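Local coordinates for thymidylate synthase ThyX (PDB 4P5A), which methylates UMP and dUMP on the uracil ring as an FAD-dependent homotetramer of the ThyX thymidylate synthase family, at the interface of chains A and B and the interface of chains A and C. Residues are numbered along the deposited sequence; one frame, centred on the assembly and turned at random. Chains: chain A/B/C, Thymidylate synthase ThyX.

Contact 1: the interface of chains A and B. Residues chain A 79, 83, 113, 206, 208; chain B 98, 163-164, 166-167.
A:Gln206, its backbone extended (psi 147°) just ahead of helix 207-223, faces the helical backbone of B:Glu163. Its CG is anti to the backbone N (chi1 -175°) and the chain extended beyond it, which carries the amide across to chain B. There the amide lies stacked on the carboxylate of B:Glu163, the planes 9° apart, with CD of A:Gln206 3.7 Å from CD of the glutamate. OE1 of A:Gln206 accepts a bond of 2.9 Å from B:Arg166 NH2, in the guanidinium plane. Its NE2 reaches the backbone O of B:Glu163 at 3.2 Å from above the carbonyl plane, while B:Arg166 NE approaches that oxygen from the opposite face. The carboxylate of B:Glu163 is gripped at both ends. A:Arg113 comes end-on, its plane almost perpendicular to the carboxylate, and gives NH1 and NH2 to OE1, the NH2 bond being 2.7 Å. B:Arg98 meets OE2 side-on with NE and NH2, NE at 2.8 Å from OE2. A:Glu208 holds the neighbouring NE/NH2 edge of A:Arg113, each carboxylate oxygen taking one nitrogen, with OE2 2.8 Å from NH2. B:Ile164 CD1 covers one face of this guanidinium, 3.5 Å from CZ of A:Arg113. B:Leu167 CD1 sits over the face of the A:Phe79 ring, 3.7 Å from its centroid. In the fold, helices 78-84 and 207-223 of chain A meet helix 162-165 and residues 166-168 of chain B across a two-fold interface, where B:Arg98 and B:Arg166 line the nucleotide pocket.

Contact 2: the interface of chains A and C. Residues chain A 63, 66-67, 182; chain C 91-92, 180.
C:Ser91 turns OG beside its own backbone N, anti to the carbonyl carbon (chi1 -70°), and A:Glu66 stretches out from CG (chi2 180°) to meet it. The serine hydroxyl donates to A:Glu66 OE1 at 2.6 Å, arriving on the anti side of the carboxylate and close to its plane. The CB of A:Glu66 also rests 3.8 Å from CB of C:Ser91, so the glutamate chain lies against the serine as well as bonding to it. A:His67 turns its ring steeply against its CA-CB bond (chi2 -90°), which brings ND1 within 2.6 Å of C:Thr180 OG1; either partner could be the donor in this hydrogen bond. One face of the imidazole lies over C:Ser91 CB, and its edge points at C:Phe92 CA, 3.8 Å from CE1 of A:His67. The ring thus bridges strands 91-94 and 174-181 of chain C. The same OE1 of A:Glu66 is also met by water 1, 2.8 Å away, which links it to OG of A:Ser63 and the backbone N of C:Phe92. A:Ser63 OG further makes a weak direct bond to C:Phe92 O, at 2.9 Å, and water 2 spans the same two atoms. A:Ser63, A:Glu66, A:Asn182 and C:Ser91 all contribute to flavin pockets. Because each FAD site is built by three monomers, this seam joins two subunits and probably helps to shape the walls that hold the cofactor.

Contact 3: the interface of chains A and C. Residues chain A 29-30, 61, 63-64; chain C 92-93.
C:Asn93, from the ThyX signature RHRX7S, reaches into chain A between A:His61 and the end of helix 23-31. Its CG stands anti to the backbone N (chi1 -167°), which carries the amide away from strand 91-94 and toward the partner. Most of the polar contact runs through water. ND2 of C:Asn93 is 2.8 Å from water 4, which also binds A:Ser63 OG and C:Phe92 O and so ties the asparagine to A:Ser63 across the interface. At the other end of the amide, OD1 of C:Asn93 lies 3.0 Å from water 5. That water sits at the edge of the A:His61 ring, in its plane and 2.8 Å from NE2, and is also bonded to A:Ala30 O. By direct approach, the amide and the imidazole meet tip to tip with their planes 47° apart, C:Asn93 ND2 being 3.3 Å from A:His61 NE2. As modelled, OD1 of C:Asn93 is 2.9 Å from A:Ala29 O, a clash of two acceptors, so which end of the amide carries the oxygen is doubtful. An alanine in place of C:Asn93 would probably leave waters 4 and 5 without their amide partner and open a gap beside A:His61. Among the apolar contacts, A:Pro64 places CD over the centre of the A:His61 ring, 3.7 Å above its plane, and thereby backs a residue of the flavin pocket. The proline also sets CG 4.1 Å from CG of C:Asn93.

Contact 1: the interface of chains A and B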
loop_
_atom_site.group_PDB
_atom_site.type_symbol
_atom_site.label_atom_id
_atom_site.label_comp_id
_atom_site.label_asym_id
_atom_site.label_seq_id
_atom_site.Cartn_x
_atom_site.Cartn_y
_atom_site.Cartn_z
ATOM N N PHE A 79 -7.765 15.600 -16.659
ATOM C CA PHE A 79 -8.286 14.273 -16.923
ATOM C C PHE A 79 -7.153 13.212 -17.026
ATOM O O PHE A 79 -7.391 12.019 -16.714
ATOM C CB PHE A 79 -9.216 14.210 -18.178
ATOM C CG PHE A 79 -8.476 14.420 -19.498
ATOM C CD1 PHE A 79 -8.307 15.738 -20.006
ATOM C CD2 PHE A 79 -7.973 13.277 -20.212
ATOM C CE1 PHE A 79 -7.591 15.926 -21.204
ATOM C CE2 PHE A 79 -7.303 13.476 -21.410
ATOM C CZ PHE A 79 -7.085 14.762 -21.881
ATOM N N HIS A 83 -5.756 9.715 -14.417
ATOM C CA HIS A 83 -5.332 8.374 -14.754
ATOM C C HIS A 83 -4.032 8.035 -14.062
ATOM O O HIS A 83 -3.870 6.934 -13.553
ATOM C CB HIS A 83 -5.158 8.275 -16.268
ATOM C CG HIS A 83 -6.436 8.492 -17.021
ATOM N ND1 HIS A 83 -6.472 8.777 -18.371
ATOM C CD2 HIS A 83 -7.720 8.522 -16.586
ATOM C CE1 HIS A 83 -7.743 8.886 -18.763
ATOM N NE2 HIS A 83 -8.527 8.721 -17.701
ATOM N N ARG A 113 -3.654 13.496 -33.310
ATOM C CA ARG A 113 -4.447 12.724 -32.354
ATOM C C ARG A 113 -5.641 12.098 -33.066
ATOM O O ARG A 113 -6.327 12.779 -33.850
ATOM C CB ARG A 113 -4.957 13.700 -31.291
ATOM C CG ARG A 113 -4.752 13.126 -29.850
ATOM C CD ARG A 113 -5.974 12.346 -29.629
ATOM N NE ARG A 113 -6.157 11.958 -28.230
ATOM C CZ ARG A 113 -6.940 10.946 -27.900
ATOM N NH1 ARG A 113 -7.557 10.244 -28.865
ATOM N NH2 ARG A 113 -7.167 10.643 -26.633
ATOM N N GLN A 206 -5.868 5.898 -22.604
ATOM C CA GLN A 206 -6.067 7.107 -23.370
ATOM C C GLN A 206 -4.743 7.609 -23.904
ATOM O O GLN A 206 -3.700 7.511 -23.243
ATOM C CB GLN A 206 -6.779 8.114 -22.490
ATOM C CG GLN A 206 -7.113 9.377 -23.350
ATOM C CD GLN A 206 -8.369 10.127 -22.899
ATOM O OE1 GLN A 206 -9.155 9.663 -22.048
ATOM N NE2 GLN A 206 -8.632 11.266 -23.594
ATOM N N GLU A 208 -3.319 10.515 -24.070
ATOM C CA GLU A 208 -2.650 11.511 -23.216
ATOM C C GLU A 208 -1.837 10.918 -22.055
ATOM O O GLU A 208 -0.673 11.273 -21.852
ATOM C CB GLU A 208 -3.616 12.632 -22.724
ATOM C CG GLU A 208 -3.974 13.526 -24.009
ATOM C CD GLU A 208 -5.069 12.987 -24.866
ATOM O OE1 GLU A 208 -5.273 13.571 -25.959
ATOM O OE2 GLU A 208 -5.792 11.987 -24.566
ATOM N N ARG B 98 -14.661 7.966 -20.726
ATOM C CA ARG B 98 -14.196 7.362 -21.987
ATOM C C ARG B 98 -15.215 6.357 -22.464
ATOM O O ARG B 98 -15.386 6.200 -23.679
ATOM C CB ARG B 98 -12.874 6.585 -21.728
ATOM C CG ARG B 98 -11.727 7.533 -21.251
ATOM C CD ARG B 98 -10.490 6.655 -21.160
ATOM N NE ARG B 98 -10.005 6.281 -22.532
ATOM C CZ ARG B 98 -9.295 5.185 -22.821
ATOM N NH1 ARG B 98 -8.999 4.272 -21.846
ATOM N NH2 ARG B 98 -8.883 4.982 -24.097
ATOM N N GLU B 163 -14.053 10.203 -25.269
ATOM C CA GLU B 163 -12.866 10.521 -24.396
ATOM C C GLU B 163 -12.244 11.907 -24.720
ATOM O O GLU B 163 -11.536 12.522 -23.878
ATOM C CB GLU B 163 -11.819 9.377 -24.487
ATOM C CG GLU B 163 -11.105 9.359 -25.869
ATOM C CD GLU B 163 -9.864 8.459 -25.886
ATOM O OE1 GLU B 163 -9.004 8.669 -26.787
ATOM O OE2 GLU B 163 -9.749 7.518 -25.010
ATOM N N ILE B 164 -12.522 12.451 -25.925
ATOM C CA ILE B 164 -12.013 13.730 -26.275
ATOM C C ILE B 164 -13.116 14.754 -26.075
ATOM O O ILE B 164 -12.808 15.870 -25.615
ATOM C CB ILE B 164 -11.529 13.749 -27.762
ATOM C CG1 ILE B 164 -10.227 12.971 -27.925
ATOM C CG2 ILE B 164 -11.500 15.179 -28.350
ATOM C CD1 ILE B 164 -9.018 13.700 -27.292
ATOM N N ARG B 166 -15.272 14.963 -23.780
ATOM C CA ARG B 166 -15.378 15.354 -22.363
ATOM C C ARG B 166 -14.353 16.322 -21.898
ATOM O O ARG B 166 -14.476 16.776 -20.734
ATOM C CB ARG B 166 -15.410 14.179 -21.430
ATOM C CG ARG B 166 -14.255 13.169 -21.536
ATOM C CD ARG B 166 -12.939 13.758 -20.998
ATOM N NE ARG B 166 -11.974 12.637 -20.930
ATOM C CZ ARG B 166 -11.858 11.746 -19.904
ATOM N NH1 ARG B 166 -12.596 11.870 -18.806
ATOM N NH2 ARG B 166 -11.019 10.742 -20.069
ATOM N N LEU B 167 -13.355 16.640 -22.740
ATOM C CA LEU B 167 -12.420 17.698 -22.397
ATOM C C LEU B 167 -13.062 19.019 -21.980
ATOM O O LEU B 167 -12.463 19.780 -21.225
ATOM C CB LEU B 167 -11.446 17.922 -23.527
ATOM C CG LEU B 167 -10.115 17.172 -23.432
ATOM C CD1 LEU B 167 -10.390 15.707 -23.146
ATOM C CD2 LEU B 167 -9.490 17.352 -24.868
#

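Contact 2: the interface of chains A and C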
loop_
_atom_site.group_PDB
_atom_site.type_symbol
_atom_site.label_atom_id
_atom_site.label_comp_id
_atom_site.label_asym_id
_atom_site.label_seq_id
_atom_site.Cartn_x
_atom_site.Cartn_y
_atom_site.Cartn_z
ATOM N N SER A 63 10.548 -7.930 -6.355
ATOM C CA SER A 63 10.853 -7.150 -5.199
ATOM C C SER A 63 12.236 -6.393 -5.290
ATOM O O SER A 63 12.306 -5.234 -4.890
ATOM C CB SER A 63 10.783 -8.068 -3.947
ATOM O OG SER A 63 11.209 -7.275 -2.873
ATOM N N GLU A 66 12.402 -2.759 -6.505
ATOM C CA GLU A 66 11.802 -1.648 -5.733
ATOM C C GLU A 66 12.863 -0.802 -4.986
ATOM O O GLU A 66 12.502 0.257 -4.407
ATOM C CB GLU A 66 10.875 -2.208 -4.608
ATOM C CG GLU A 66 9.713 -3.016 -5.245
ATOM C CD GLU A 66 8.783 -3.589 -4.150
ATOM O OE1 GLU A 66 8.918 -3.231 -2.955
ATOM O OE2 GLU A 66 7.891 -4.374 -4.539
ATOM N N HIS A 67 14.122 -1.219 -4.992
ATOM C CA HIS A 67 15.091 -0.538 -4.077
ATOM C C HIS A 67 15.797 0.606 -4.815
ATOM O O HIS A 67 17.005 0.599 -4.992
ATOM C CB HIS A 67 16.108 -1.567 -3.557
ATOM C CG HIS A 67 15.455 -2.580 -2.649
ATOM N ND1 HIS A 67 15.360 -2.400 -1.290
ATOM C CD2 HIS A 67 14.714 -3.678 -2.925
ATOM C CE1 HIS A 67 14.645 -3.372 -0.751
ATOM N NE2 HIS A 67 14.233 -4.174 -1.723
ATOM N N ASN A 182 9.342 3.688 -7.723
ATOM C CA ASN A 182 10.475 2.816 -7.967
ATOM C C ASN A 182 10.279 2.089 -9.315
ATOM O O ASN A 182 9.236 2.148 -9.910
ATOM C CB ASN A 182 10.666 1.817 -6.807
ATOM C CG ASN A 182 9.438 0.918 -6.583
ATOM O OD1 ASN A 182 9.028 0.209 -7.506
ATOM N ND2 ASN A 182 8.868 0.927 -5.337
ATOM N N SER C 91 10.115 -1.476 1.301
ATOM C CA SER C 91 10.528 -2.558 0.370
ATOM C C SER C 91 11.649 -3.365 1.022
ATOM O O SER C 91 12.438 -2.784 1.713
ATOM C CB SER C 91 11.059 -1.892 -0.855
ATOM O OG SER C 91 9.928 -1.274 -1.571
ATOM N N PHE C 92 11.645 -4.688 0.908
ATOM C CA PHE C 92 12.661 -5.530 1.609
ATOM C C PHE C 92 13.162 -6.567 0.625
ATOM O O PHE C 92 12.420 -7.010 -0.289
ATOM C CB PHE C 92 11.976 -6.320 2.740
ATOM C CG PHE C 92 11.341 -5.416 3.760
ATOM C CD1 PHE C 92 12.176 -4.647 4.646
ATOM C CD2 PHE C 92 9.930 -5.362 3.870
ATOM C CE1 PHE C 92 11.614 -3.789 5.650
ATOM C CE2 PHE C 92 9.353 -4.520 4.929
ATOM C CZ PHE C 92 10.176 -3.737 5.758
ATOM N N THR C 180 14.270 -0.683 2.180
ATOM C CA THR C 180 14.241 0.667 1.536
ATOM C C THR C 180 12.952 1.415 1.952
ATOM O O THR C 180 11.882 0.792 2.013
ATOM C CB THR C 180 14.349 0.543 -0.017
ATOM O OG1 THR C 180 15.665 0.046 -0.353
ATOM C CG2 THR C 180 14.121 1.924 -0.766
HETATM O O HOH W 1 9.760 -5.435 -1.412
HETATM O O HOH W 2 11.758 -9.686 -1.510
#

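Contact 3: the interface of chains A and C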
loop_
_atom_site.group_PDB
_atom_site.type_symbol
_atom_site.label_atom_id
_atom_site.label_comp_id
_atom_site.label_asym_id
_atom_site.label_seq_id
_atom_site.Cartn_x
_atom_site.Cartn_y
_atom_site.Cartn_z
ATOM N N ALA A 29 20.461 -5.285 -4.495
ATOM C CA ALA A 29 19.330 -5.731 -3.663
ATOM C C ALA A 29 19.050 -7.209 -3.772
ATOM O O ALA A 29 18.783 -7.874 -2.736
ATOM C CB ALA A 29 17.995 -4.936 -4.047
ATOM N N ALA A 30 19.091 -7.753 -5.022
ATOM C CA ALA A 30 18.819 -9.160 -5.198
ATOM C C ALA A 30 19.851 -10.011 -4.481
ATOM O O ALA A 30 19.493 -11.047 -3.916
ATOM C CB ALA A 30 18.891 -9.541 -6.716
ATOM N N HIS A 61 10.460 -12.378 -9.664
ATOM C CA HIS A 61 11.007 -11.904 -8.390
ATOM C C HIS A 61 11.151 -10.416 -8.580
ATOM O O HIS A 61 12.245 -9.918 -8.834
ATOM C CB HIS A 61 12.307 -12.686 -8.002
ATOM C CG HIS A 61 12.868 -12.345 -6.618
ATOM N ND1 HIS A 61 12.064 -11.968 -5.547
ATOM C CD2 HIS A 61 14.142 -12.400 -6.115
ATOM C CE1 HIS A 61 12.822 -11.727 -4.482
ATOM N NE2 HIS A 61 14.086 -12.002 -4.782
ATOM N N SER A 63 10.548 -7.930 -6.355
ATOM C CA SER A 63 10.853 -7.150 -5.199
ATOM C C SER A 63 12.236 -6.393 -5.290
ATOM O O SER A 63 12.306 -5.234 -4.890
ATOM C CB SER A 63 10.783 -8.068 -3.947
ATOM O OG SER A 63 11.209 -7.275 -2.873
ATOM N N PRO A 64 13.354 -7.004 -5.790
ATOM C CA PRO A 64 14.631 -6.282 -5.918
ATOM C C PRO A 64 14.541 -4.975 -6.782
ATOM O O PRO A 64 15.374 -4.088 -6.601
ATOM C CB PRO A 64 15.554 -7.311 -6.585
ATOM C CG PRO A 64 14.976 -8.672 -6.077
ATOM C CD PRO A 64 13.511 -8.427 -6.175
ATOM N N PHE C 92 11.645 -4.688 0.908
ATOM C CA PHE C 92 12.661 -5.530 1.609
ATOM C C PHE C 92 13.162 -6.567 0.625
ATOM O O PHE C 92 12.420 -7.010 -0.289
ATOM C CB PHE C 92 11.976 -6.320 2.740
ATOM C CG PHE C 92 11.341 -5.416 3.760
ATOM C CD1 PHE C 92 12.176 -4.647 4.646
ATOM C CD2 PHE C 92 9.930 -5.362 3.870
ATOM C CE1 PHE C 92 11.614 -3.789 5.650
ATOM C CE2 PHE C 92 9.353 -4.520 4.929
ATOM C CZ PHE C 92 10.176 -3.737 5.758
ATOM N N ASN C 93 14.398 -7.023 0.832
ATOM C CA ASN C 93 14.806 -8.281 0.160
ATOM C C ASN C 93 15.845 -8.923 1.077
ATOM O O ASN C 93 16.789 -8.252 1.487
ATOM C CB ASN C 93 15.461 -8.010 -1.236
ATOM C CG ASN C 93 15.571 -9.336 -2.054
ATOM O OD1 ASN C 93 16.682 -9.851 -2.336
ATOM N ND2 ASN C 93 14.446 -9.982 -2.228
HETATM O O HOH W 3 9.760 -5.435 -1.412
HETATM O O HOH W 4 11.758 -9.686 -1.510
HETATM O O HOH W 5 16.610 -12.486 -3.706
#

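Contact 2 and contact 3 are neighbouring parts of the A-C interface, their C-alpha centres about 6 Å apart, and they share A:Ser63 and C:Phe92. Strand 91-94 of chain C runs through both, meeting the 3-10 helix 63-66 of chain A. Contact 1 belongs to the A-B interface, about 33 Å from contact 2 and 36 Å from contact 3. Its centre lies about 10 Å from A:Arg193, the predicted active-site arginine, against 21 and 23 Å for the others. Chain A therefore uses separate surfaces for two partners, as expected in a homotetramer whose nucleotide and flavin pockets are shared between subunits.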